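Local coordinates for periplasmic protein-probably involved in high-affinity Fe2+ transport (Escherichia coli F11, PDB 5I0Y) that takes part in iron transport in the periplasm and binds copper at a site that this transport requires, at the interface of chains A and B. Sequence-based numbering; all coordinates share one arbitrary frame. Chains: chain A/B, Periplasmic protein-probably involved in high-affinity Fe2+ transport.

Contact 1: the interface of chains A and B. Residues chain A 27, 46, 91-93, 97; chain B 127, 132.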
# COMPACT_ATOMS: atom_id res chain seq x y z
N ILE A 27 -3.94 -17.59 -13.22
CA ILE A 27 -2.98 -17.82 -12.14
C ILE A 27 -3.67 -18.47 -10.93
O ILE A 27 -4.89 -18.52 -10.84
CB ILE A 27 -2.23 -16.51 -11.75
CG1 ILE A 27 -3.21 -15.40 -11.31
CG2 ILE A 27 -1.40 -16.03 -12.93
CD1 ILE A 27 -3.70 -15.50 -9.88
N GLN A 46 -4.90 -7.65 -15.68
CA GLN A 46 -4.17 -6.85 -14.70
C GLN A 46 -4.18 -5.39 -15.08
O GLN A 46 -4.19 -5.04 -16.26
CB GLN A 46 -2.70 -7.29 -14.63
CG GLN A 46 -2.38 -8.66 -14.03
CD GLN A 46 -0.89 -8.82 -13.76
OE1 GLN A 46 -0.10 -7.86 -13.89
NE2 GLN A 46 -0.49 -10.03 -13.40
N VAL A 91 0.27 -9.64 -5.38
CA VAL A 91 1.70 -9.60 -5.60
C VAL A 91 2.14 -10.88 -6.32
O VAL A 91 1.71 -11.99 -5.93
CB VAL A 91 2.50 -9.31 -4.30
CG1 VAL A 91 2.38 -10.46 -3.27
CG2 VAL A 91 3.95 -8.99 -4.64
N ALA A 92 2.93 -10.72 -7.38
CA ALA A 92 3.51 -11.84 -8.13
C ALA A 92 5.02 -11.71 -8.11
O ALA A 92 5.56 -10.82 -7.47
CB ALA A 92 2.98 -11.85 -9.55
N SER A 93 5.74 -12.60 -8.79
CA SER A 93 7.20 -12.58 -8.74
C SER A 93 7.82 -11.29 -9.26
O SER A 93 8.94 -10.96 -8.92
CB SER A 93 7.77 -13.78 -9.49
OG SER A 93 7.54 -13.65 -10.87
N HIS A 97 0.49 -5.73 -8.20
CA HIS A 97 -0.41 -5.22 -9.25
C HIS A 97 -1.83 -5.36 -8.76
O HIS A 97 -2.07 -5.78 -7.62
CB HIS A 97 -0.22 -5.97 -10.57
CG HIS A 97 -0.55 -7.43 -10.48
ND1 HIS A 97 0.41 -8.40 -10.50
CD2 HIS A 97 -1.77 -8.08 -10.32
CE1 HIS A 97 -0.19 -9.61 -10.40
NE2 HIS A 97 -1.51 -9.42 -10.29
N HIS B 127 0.19 -14.36 -5.70
CA HIS B 127 0.26 -15.46 -6.66
C HIS B 127 1.02 -16.63 -6.06
O HIS B 127 2.01 -16.44 -5.38
CB HIS B 127 0.91 -15.01 -7.96
CG HIS B 127 0.04 -14.08 -8.80
ND1 HIS B 127 0.06 -14.12 -10.14
CD2 HIS B 127 -0.87 -13.06 -8.44
CE1 HIS B 127 -0.77 -13.17 -10.63
NE2 HIS B 127 -1.36 -12.55 -9.60
N THR B 132 4.26 -17.64 -11.86
CA THR B 132 4.16 -16.25 -11.43
C THR B 132 4.21 -16.07 -9.91
O THR B 132 4.26 -14.93 -9.43
CB THR B 132 2.88 -15.57 -11.95
OG1 THR B 132 1.75 -16.05 -11.22
CG2 THR B 132 2.66 -15.83 -13.45
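The backbone N of B:His127 donates to the carbonyl O of A:Val91 at 2.8 Å, which lays the end of a chain B strand beside strand 88-92 of chain A at the copper site of this P19/FetP-family protein. A second backbone bond runs the other way, from A:Ser93 N to B:Thr132 O, also at 2.8 Å. Between the two bonds the B:His127 imidazole enters chain A and is clamped on both faces. A:Ile27 lies over one face, its CG1 3.8 Å from the ring centroid, and CB of A:Ala92 lies over the opposite face, 3.9 Å from the centroid. Within chain B, ring atom ND1 of B:His127 donates to the hydroxyl OG1 of B:Thr132 at 2.8 Å, only 1° out of the imidazole plane, which fixes the ring's rotation and directs NE2 towards the copper ligand A:His97. B:His127 thus borders that ligand from the other subunit. The CE1/NE2 edge of A:His97 points at B:His127, whose CE1 lies in the plane of the A:His97 ring; the two planes are 85° apart, and A:His97 NE2 and B:His127 NE2 are separated by 3.2 Å. A chi1 of 63° sets the A:His97 ring under the amide of the engineered A:Gln46, whose NE2 sits 3.0 Å above the plane, towards the rim.

Contact 2: the interface of chains A and B. Residues chain A 125-127; chain B 29-31, 34, 88-90.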
# COMPACT_ATOMS: atom_id res chain seq x y z
N HIS A 125 -4.56 7.03 4.33
CA HIS A 125 -4.79 8.40 4.78
C HIS A 125 -3.65 9.28 4.41
O HIS A 125 -2.56 9.15 4.93
CB HIS A 125 -4.98 8.40 6.29
CG HIS A 125 -6.22 7.71 6.72
ND1 HIS A 125 -6.28 6.39 6.99
CD2 HIS A 125 -7.51 8.21 6.87
CE1 HIS A 125 -7.55 6.07 7.30
NE2 HIS A 125 -8.29 7.18 7.25
N ARG A 126 -3.90 10.25 3.52
CA ARG A 126 -2.86 11.21 3.18
C ARG A 126 -2.68 12.24 4.30
O ARG A 126 -3.65 12.67 4.94
CB ARG A 126 -3.10 11.88 1.83
CG ARG A 126 -4.27 12.82 1.82
CD ARG A 126 -4.49 13.50 0.48
NE ARG A 126 -5.62 14.38 0.71
CZ ARG A 126 -5.56 15.69 0.92
NH1 ARG A 126 -6.68 16.33 1.17
NH2 ARG A 126 -4.41 16.36 0.81
N HIS A 127 -1.43 12.65 4.50
CA HIS A 127 -1.15 13.80 5.36
C HIS A 127 -1.56 15.05 4.62
O HIS A 127 -1.46 15.12 3.39
CB HIS A 127 0.33 13.88 5.66
CG HIS A 127 0.82 12.85 6.65
ND1 HIS A 127 1.85 13.12 7.46
CD2 HIS A 127 0.41 11.54 6.93
CE1 HIS A 127 2.12 12.04 8.24
NE2 HIS A 127 1.21 11.06 7.93
N MET B 29 -4.29 14.67 8.92
CA MET B 29 -4.59 13.68 7.91
C MET B 29 -6.01 13.80 7.39
O MET B 29 -6.89 14.37 8.07
CB MET B 29 -4.38 12.28 8.49
CG MET B 29 -5.53 11.84 9.37
SD MET B 29 -5.40 10.10 9.79
CE MET B 29 -6.98 9.80 10.55
N GLU B 30 -6.24 13.25 6.21
CA GLU B 30 -7.58 13.13 5.66
C GLU B 30 -8.17 11.79 6.12
O GLU B 30 -7.47 10.79 6.13
CB GLU B 30 -7.53 13.16 4.12
CG GLU B 30 -8.91 13.16 3.45
CD GLU B 30 -8.90 12.88 1.96
OE1 GLU B 30 -7.85 12.98 1.32
OE2 GLU B 30 -9.98 12.55 1.42
N PRO B 31 -9.46 11.76 6.51
CA PRO B 31 -10.37 12.91 6.62
C PRO B 31 -10.17 13.65 7.92
O PRO B 31 -9.75 13.05 8.92
CB PRO B 31 -11.76 12.25 6.60
CG PRO B 31 -11.54 10.86 6.11
CD PRO B 31 -10.19 10.50 6.66
N MET B 34 -10.80 12.69 12.17
CA MET B 34 -10.55 11.27 12.44
C MET B 34 -9.18 11.10 13.08
O MET B 34 -8.24 11.82 12.74
CB MET B 34 -10.65 10.45 11.14
CG MET B 34 -10.51 8.95 11.32
SD MET B 34 -10.58 8.03 9.77
CE MET B 34 -12.30 8.24 9.30
N MET B 88 -2.42 3.36 11.02
CA MET B 88 -3.10 3.35 9.73
C MET B 88 -2.07 3.41 8.61
O MET B 88 -1.00 3.99 8.79
CB MET B 88 -3.92 4.64 9.59
CG MET B 88 -4.99 4.85 10.61
SD MET B 88 -5.39 6.61 10.64
CE MET B 88 -4.13 7.21 11.77
N PRO B 89 -2.42 2.90 7.43
CA PRO B 89 -1.62 3.19 6.24
C PRO B 89 -1.81 4.66 5.84
O PRO B 89 -2.92 5.17 5.92
CB PRO B 89 -2.19 2.26 5.15
CG PRO B 89 -3.23 1.43 5.83
CD PRO B 89 -3.62 2.13 7.09
N MET B 90 -0.70 5.30 5.49
CA MET B 90 -0.70 6.74 5.23
C MET B 90 0.26 7.07 4.12
O MET B 90 1.11 6.27 3.75
CB MET B 90 -0.26 7.51 6.47
CG MET B 90 -0.98 7.10 7.73
SD MET B 90 -0.76 8.22 9.13
CE MET B 90 -1.94 9.48 8.74
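A:His125 pushes its imidazole into a methionine-lined pocket of chain B, in the two-fold interface of the deposited pair, probably the dimer of the P19/FetP family. The sulfur SD of B:Met88 lies 3.7 Å above the ring plane of A:His125, displaced towards the rim, and the two side chains cross at about a right angle. B:Met34 also approaches at right angles, its sulfur near the far end of the ring, while CD of B:Pro31, which follows a cis peptide bond, packs in plane against the ring's edge. The flip state of this imidazole is doubtful. The sulfur of B:Met29 borders the CB end of the same histidine. A chi1 of -67° turns the A:His125 ring away from its own carbonyl carbon and into this sulfur-rich wall. Its backbone N donates to B:Pro89 O at 2.9 Å, and B:Glu30 N donates to A:Arg126 O at 2.9 Å, so strand 125-126 is held on both flanks by chain B. A:Arg126 reaches out extended from CG to NE and forms a salt bridge from NE to the carboxylate OE1 of B:Glu30 at 2.7 Å. OE1 lies close to the guanidinium plane, and NE reaches it from the anti side, 22° out of the carboxylate plane; the two planar groups are turned 70° apart. Along strand 88-92 of chain B, A:His125 pairs with B:Met90 in a parallel bridge, whereas A:His127 pairs with B:Met29 antiparallel. A:His127 lays CD2 3.6 Å from the methyl CE of the copper ligand B:Met90, the side chains again perpendicular.

Contact 3: the interface of chains A and B. Residues chain A 120, 126, 128, 137; chain B 30.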
# COMPACT_ATOMS: atom_id res chain seq x y z
N SER A 120 -7.79 6.82 -0.67
CA SER A 120 -8.69 7.13 0.44
C SER A 120 -9.82 6.11 0.60
O SER A 120 -10.19 5.77 1.72
CB SER A 120 -9.28 8.54 0.26
OG SER A 120 -9.83 8.69 -1.04
N ARG A 126 -3.90 10.25 3.52
CA ARG A 126 -2.86 11.21 3.18
C ARG A 126 -2.68 12.24 4.30
O ARG A 126 -3.65 12.67 4.94
CB ARG A 126 -3.10 11.88 1.83
CG ARG A 126 -4.27 12.82 1.82
CD ARG A 126 -4.49 13.50 0.48
NE ARG A 126 -5.62 14.38 0.71
CZ ARG A 126 -5.56 15.69 0.92
NH1 ARG A 126 -6.68 16.33 1.17
NH2 ARG A 126 -4.41 16.36 0.81
N THR A 128 -2.05 16.04 5.35
CA THR A 128 -2.61 17.23 4.69
C THR A 128 -1.96 18.55 5.13
O THR A 128 -2.25 19.58 4.54
CB THR A 128 -4.13 17.31 4.91
OG1 THR A 128 -4.40 17.40 6.31
CG2 THR A 128 -4.86 16.08 4.33
N TRP A 137 -6.37 14.06 -3.47
CA TRP A 137 -6.57 12.99 -4.43
C TRP A 137 -7.29 13.51 -5.65
O TRP A 137 -8.16 14.39 -5.55
CB TRP A 137 -7.34 11.83 -3.82
CG TRP A 137 -6.59 11.12 -2.73
CD1 TRP A 137 -6.96 11.01 -1.40
CD2 TRP A 137 -5.31 10.44 -2.85
NE1 TRP A 137 -6.02 10.30 -0.70
CE2 TRP A 137 -5.00 9.94 -1.50
CE3 TRP A 137 -4.42 10.18 -3.88
CZ2 TRP A 137 -3.84 9.21 -1.24
CZ3 TRP A 137 -3.25 9.46 -3.60
CH2 TRP A 137 -2.98 8.99 -2.31
N GLU B 30 -6.24 13.25 6.21
CA GLU B 30 -7.58 13.13 5.66
C GLU B 30 -8.17 11.79 6.12
O GLU B 30 -7.47 10.79 6.13
CB GLU B 30 -7.53 13.16 4.12
CG GLU B 30 -8.91 13.16 3.45
CD GLU B 30 -8.90 12.88 1.96
OE1 GLU B 30 -7.85 12.98 1.32
OE2 GLU B 30 -9.98 12.55 1.42
O HOH W 1 -8.35 14.40 -1.28
O HOH W 2 -10.34 11.22 -1.22
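Strand 125-126 of chain A and the loops holding A:Ser120, A:Thr128 and A:Trp137 close round the loop of chain B that carries B:Glu30. The B:Glu30 chain leaves its backbone with CG opposite N (chi1 -175°) and runs extended, bringing the carboxylate between these segments. OE1 of B:Glu30, already paired with A:Arg126, is also 3.0 Å from the oxygen of a bridging water; that water lies 3.0 Å from the backbone N of A:Trp137. OE2 is reached by a second water, 3.0 Å away, which sits 2.6 Å from the hydroxyl OG of A:Ser120. Each carboxylate oxygen is thus tied to chain A through solvent. Beside them the indole edge of A:Trp137 comes up obliquely, its CD1 3.5 Å from OE1 of B:Glu30, with ring and carboxylate planes 47° apart. A:Thr128 backs the arginine and also meets B:Glu30: its methyl CG2 lies 3.4 Å above the centre of the A:Arg126 guanidinium and 4.0 Å from CB of B:Glu30, at right angles to the glutamate chain. CD of A:Arg126 lies over the rim of one face of the A:Trp137 ring. The cluster buries an acidic side chain against a basic partner and ordered water, and probably helps to lock the two subunits together.

Contacts 2 and 3 form one continuous patch, the centres of their C-alpha atoms about 6 Å apart, and share A:Arg126 and B:Glu30. Contact 1 lies about 28 Å from each, measured in the same way. The two-fold symmetry repeats every contact with the chains exchanged, and residue 127 of each chain reaches the partner's copper-site region, so contact 2 adjoins the symmetry twin of contact 1. Two copper-site regions, one at each end of the interface, are therefore bordered by the other subunit, suggesting that pairing helps shape the metal site.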